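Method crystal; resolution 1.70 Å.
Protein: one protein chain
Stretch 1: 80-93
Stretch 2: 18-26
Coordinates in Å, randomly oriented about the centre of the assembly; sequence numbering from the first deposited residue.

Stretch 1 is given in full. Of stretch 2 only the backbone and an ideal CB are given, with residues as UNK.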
# COMPACT_ATOMS: atom_id res chain seq x y z
N TYR A 80 -0.25 13.42 2.83
CA TYR A 80 -0.67 13.56 1.43
C TYR A 80 0.20 12.65 0.61
O TYR A 80 1.39 12.41 0.97
CB TYR A 80 -0.63 14.99 0.84
CG TYR A 80 -1.73 15.82 1.45
CD1 TYR A 80 -1.47 16.64 2.54
CD2 TYR A 80 -3.03 15.78 0.93
CE1 TYR A 80 -2.49 17.45 3.05
CE2 TYR A 80 -4.07 16.53 1.47
CZ TYR A 80 -3.80 17.33 2.57
OH TYR A 80 -4.84 18.10 3.08
N MET A 81 -0.38 12.16 -0.47
CA MET A 81 0.29 11.16 -1.35
C MET A 81 1.74 11.51 -1.78
O MET A 81 2.65 10.72 -1.71
CB MET A 81 -0.58 10.95 -2.59
CG MET A 81 -0.07 9.86 -3.49
SD MET A 81 -0.03 8.26 -2.66
CE MET A 81 -1.74 7.72 -2.98
N ASN A 82 1.94 12.78 -2.11
CA ASN A 82 3.17 13.26 -2.63
C ASN A 82 4.24 13.25 -1.61
O ASN A 82 5.42 13.41 -1.97
CB ASN A 82 3.03 14.74 -3.12
CG ASN A 82 2.34 14.82 -4.47
OD1 ASN A 82 2.11 13.81 -5.10
ND2 ASN A 82 2.07 16.07 -4.92
N TYR A 83 3.87 13.20 -0.32
CA TYR A 83 4.92 13.22 0.72
C TYR A 83 5.00 11.91 1.54
O TYR A 83 5.54 11.89 2.67
CB TYR A 83 4.71 14.43 1.65
CG TYR A 83 4.62 15.66 0.84
CD1 TYR A 83 5.77 16.27 0.33
CD2 TYR A 83 3.39 16.25 0.58
CE1 TYR A 83 5.65 17.40 -0.50
CE2 TYR A 83 3.26 17.39 -0.22
CZ TYR A 83 4.41 17.99 -0.75
OH TYR A 83 4.29 19.17 -1.47
N SER A 84 4.53 10.81 0.93
CA SER A 84 4.51 9.54 1.57
C SER A 84 5.89 9.13 2.12
O SER A 84 6.00 8.48 3.15
CB SER A 84 3.96 8.48 0.62
OG SER A 84 2.61 8.79 0.24
N GLY A 85 6.95 9.44 1.39
CA GLY A 85 8.27 9.01 1.80
C GLY A 85 8.72 9.71 3.06
O GLY A 85 9.50 9.13 3.90
N GLU A 86 8.25 10.92 3.19
CA GLU A 86 8.55 11.70 4.37
C GLU A 86 8.09 11.01 5.61
O GLU A 86 8.65 11.23 6.66
CB GLU A 86 7.95 13.14 4.32
CG GLU A 86 8.68 13.93 3.22
CD GLU A 86 8.30 15.37 3.12
OE1 GLU A 86 8.57 16.01 2.16
OE2 GLU A 86 7.50 15.81 4.05
N ALA A 87 6.97 10.25 5.50
CA ALA A 87 6.44 9.50 6.63
C ALA A 87 7.16 8.13 6.77
O ALA A 87 7.57 7.71 7.87
CB ALA A 87 4.96 9.22 6.40
N ILE A 88 7.30 7.37 5.64
CA ILE A 88 7.81 6.03 5.68
C ILE A 88 9.30 5.92 5.98
O ILE A 88 9.73 5.02 6.72
CB ILE A 88 7.40 5.29 4.43
CG1 ILE A 88 5.87 5.08 4.46
CG2 ILE A 88 8.14 3.96 4.32
CD1 ILE A 88 5.28 4.98 3.04
N GLY A 89 10.13 6.79 5.40
CA GLY A 89 11.57 6.67 5.67
C GLY A 89 11.89 6.69 7.14
O GLY A 89 12.59 5.83 7.63
N PRO A 90 11.41 7.72 7.86
CA PRO A 90 11.70 7.82 9.26
C PRO A 90 11.19 6.66 10.06
O PRO A 90 11.81 6.31 11.08
CB PRO A 90 11.21 9.18 9.76
CG PRO A 90 11.27 10.04 8.50
CD PRO A 90 10.98 9.07 7.36
N LEU A 91 10.06 6.12 9.68
CA LEU A 91 9.54 4.96 10.42
C LEU A 91 10.47 3.71 10.24
O LEU A 91 10.69 2.91 11.17
CB LEU A 91 8.11 4.61 9.92
CG LEU A 91 7.04 5.59 10.46
CD1 LEU A 91 5.63 5.41 9.76
CD2 LEU A 91 6.98 5.50 12.03
N ALA A 92 10.91 3.47 9.02
CA ALA A 92 11.75 2.32 8.78
C ALA A 92 13.04 2.42 9.62
O ALA A 92 13.62 1.43 10.09
CB ALA A 92 12.15 2.26 7.29
N ALA A 93 13.49 3.68 9.77
CA ALA A 93 14.72 3.96 10.53
C ALA A 93 14.47 3.72 12.00
O ALA A 93 15.13 2.93 12.63
CB ALA A 93 15.34 5.38 10.23
N UNK A 18 8.54 -6.18 9.72
CA UNK A 18 8.07 -5.64 8.44
C UNK A 18 7.33 -4.34 8.67
O UNK A 18 6.72 -4.13 9.72
CB UNK A 18 7.17 -6.64 7.72
N UNK A 19 7.37 -3.50 7.65
CA UNK A 19 6.60 -2.27 7.70
C UNK A 19 5.70 -2.37 6.51
O UNK A 19 6.18 -2.43 5.41
CB UNK A 19 7.46 -1.01 7.68
N UNK A 20 4.38 -2.44 6.73
CA UNK A 20 3.43 -2.60 5.70
C UNK A 20 2.72 -1.29 5.53
O UNK A 20 1.88 -0.88 6.41
CB UNK A 20 2.46 -3.74 6.00
N UNK A 21 3.01 -0.62 4.40
CA UNK A 21 2.44 0.74 4.23
C UNK A 21 1.51 0.84 3.05
O UNK A 21 1.84 0.38 2.00
CB UNK A 21 3.56 1.77 4.07
N UNK A 22 0.32 1.39 3.28
CA UNK A 22 -0.67 1.58 2.21
C UNK A 22 -0.72 3.10 1.95
O UNK A 22 -0.75 3.91 2.93
CB UNK A 22 -2.04 1.02 2.59
N UNK A 23 -0.62 3.49 0.64
CA UNK A 23 -0.61 4.87 0.19
C UNK A 23 -2.01 5.46 0.02
O UNK A 23 -2.98 4.77 -0.37
CB UNK A 23 0.15 4.97 -1.13
N UNK A 24 -2.10 6.74 0.23
CA UNK A 24 -3.40 7.48 0.10
C UNK A 24 -3.24 8.90 0.53
O UNK A 24 -2.12 9.33 0.95
CB UNK A 24 -4.51 6.83 0.93
N UNK A 25 -4.36 9.63 0.49
CA UNK A 25 -4.44 11.01 1.01
C UNK A 25 -5.26 11.03 2.25
O UNK A 25 -6.21 10.24 2.40
CB UNK A 25 -5.03 11.97 -0.02
N UNK A 26 -5.01 11.97 3.12
CA UNK A 26 -5.68 11.98 4.41
C UNK A 26 -6.97 12.72 4.42
O UNK A 26 -7.10 13.71 3.74
CB UNK A 26 -4.76 12.58 5.47

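Strand 18-22 runs nearly antiparallel to helix 84-93, at 166° with the axes 9.8 Å apart at closest approach. As in any strand, successive side chains alternate, and 19 and 21 take the helix side.

Position 18 sits out of reach of stretch 1, which therefore says nothing about its side chain; it is Trp-18.

At 19 the CA-to-CB bond points toward the helix, yet nothing lies within 5.5 Å of the ideal CB. The gap, bordered by Ile-88, Leu-91 and Ala-92, is apolar and asks for reach: leucine, methionine or perhaps isoleucine. Leu-19 fills it, both chi angles t, and its extended CD1 lies 3.9 Å from Leu-91 CB and 4.2 Å from Ala-92 CB. The same methyl also reaches the helix backbone, with Leu-19 CD1 3.8 Å from Ala-92 N.

Position 20 turns out of reach again, and stretch 1 does not restrict it; it is Ile-20.

At 21 the bond points back toward the helix, and the ideal CB already stands 3.8 Å from Ile-88 CD1. A small residue such as alanine suits this spot. Ala-21 supplies just the methyl, its CB packing on Ile-88 CD1 at 3.8 Å.

Position 22 would direct a CB away from the helix, into space where stretch 1 offers no partner. Gly-22 occupies it, though its phi/psi of -109/131 would not by itself demand glycine.

At 23 the ideal CB points toward stretch 1, 3.6 Å from Met-81 SD and 4.7 Å from Ser-84 OG. Ser-84 OG already donates to Met-81 O, so an aliphatic residue fits well: leucine, isoleucine or valine. Leu-23 brings CD2 to 4.1 Å from Ile-88 CD1 and 3.7 Å from Ser-84 OG.

Position 24 has phi/psi of 174/-178, an extreme extension that favours glycine. Met-81 CE lies 3.4 Å from Gly-24 N. Water 1 donates to Ser-84 OG and accepts from Gly-24 N; water 2 similarly joins Tyr-80 N to Gly-24 O.

At 25 CA-to-CB runs sideways, but Met-81 N, 4.7 Å from the ideal CB, has no acceptor within its own stretch. A short acceptor is wanted: asparagine, aspartate or perhaps serine. Asn-25 swings its amide inward, and Met-81 N donates to Asn-25 OD1 at 2.8 Å and 166°, nearly straight.

Position 26 points toward Tyr-80, whose ring offers a face; an aliphatic or proline would suit, and phi of -89 permits the latter. Pro-26 lays its ring there, CG 3.9 Å from the Tyr-80 ring centroid in a CH-pi contact, while water 3 links Pro-26 O to Tyr-80 OH.

Stretch 2 18-26: WLIAGLGNP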
# COMPACT_ATOMS: atom_id res chain seq x y z
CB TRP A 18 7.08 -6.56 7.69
CG TRP A 18 7.76 -7.74 7.03
CD1 TRP A 18 8.41 -8.78 7.69
CD2 TRP A 18 7.82 -8.02 5.62
NE1 TRP A 18 8.89 -9.67 6.77
CE2 TRP A 18 8.57 -9.22 5.48
CE3 TRP A 18 7.39 -7.35 4.47
CZ2 TRP A 18 8.73 -9.81 4.23
CZ3 TRP A 18 7.69 -7.92 3.20
CH2 TRP A 18 8.34 -9.11 3.10
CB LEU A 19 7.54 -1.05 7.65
CG LEU A 19 6.87 0.33 7.80
CD1 LEU A 19 8.05 1.36 7.79
CD2 LEU A 19 6.05 0.61 6.52
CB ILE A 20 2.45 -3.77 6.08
CG1 ILE A 20 3.23 -5.14 6.21
CG2 ILE A 20 1.34 -3.89 5.00
CD1 ILE A 20 2.42 -6.20 6.85
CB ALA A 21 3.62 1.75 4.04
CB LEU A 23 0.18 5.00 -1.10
CG LEU A 23 1.60 4.47 -0.90
CD1 LEU A 23 2.44 4.87 -2.09
CD2 LEU A 23 2.24 5.12 0.36
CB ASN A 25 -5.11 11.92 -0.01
CG ASN A 25 -4.15 12.20 -1.13
OD1 ASN A 25 -3.08 12.71 -0.86
ND2 ASN A 25 -4.55 11.90 -2.40
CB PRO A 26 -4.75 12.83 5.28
CG PRO A 26 -4.16 13.79 4.27
CD PRO A 26 -3.94 12.94 3.02
O HOH W 1 0.33 7.89 1.52
O HOH W 2 -1.51 10.73 3.17
O HOH W 3 -7.23 16.75 3.41
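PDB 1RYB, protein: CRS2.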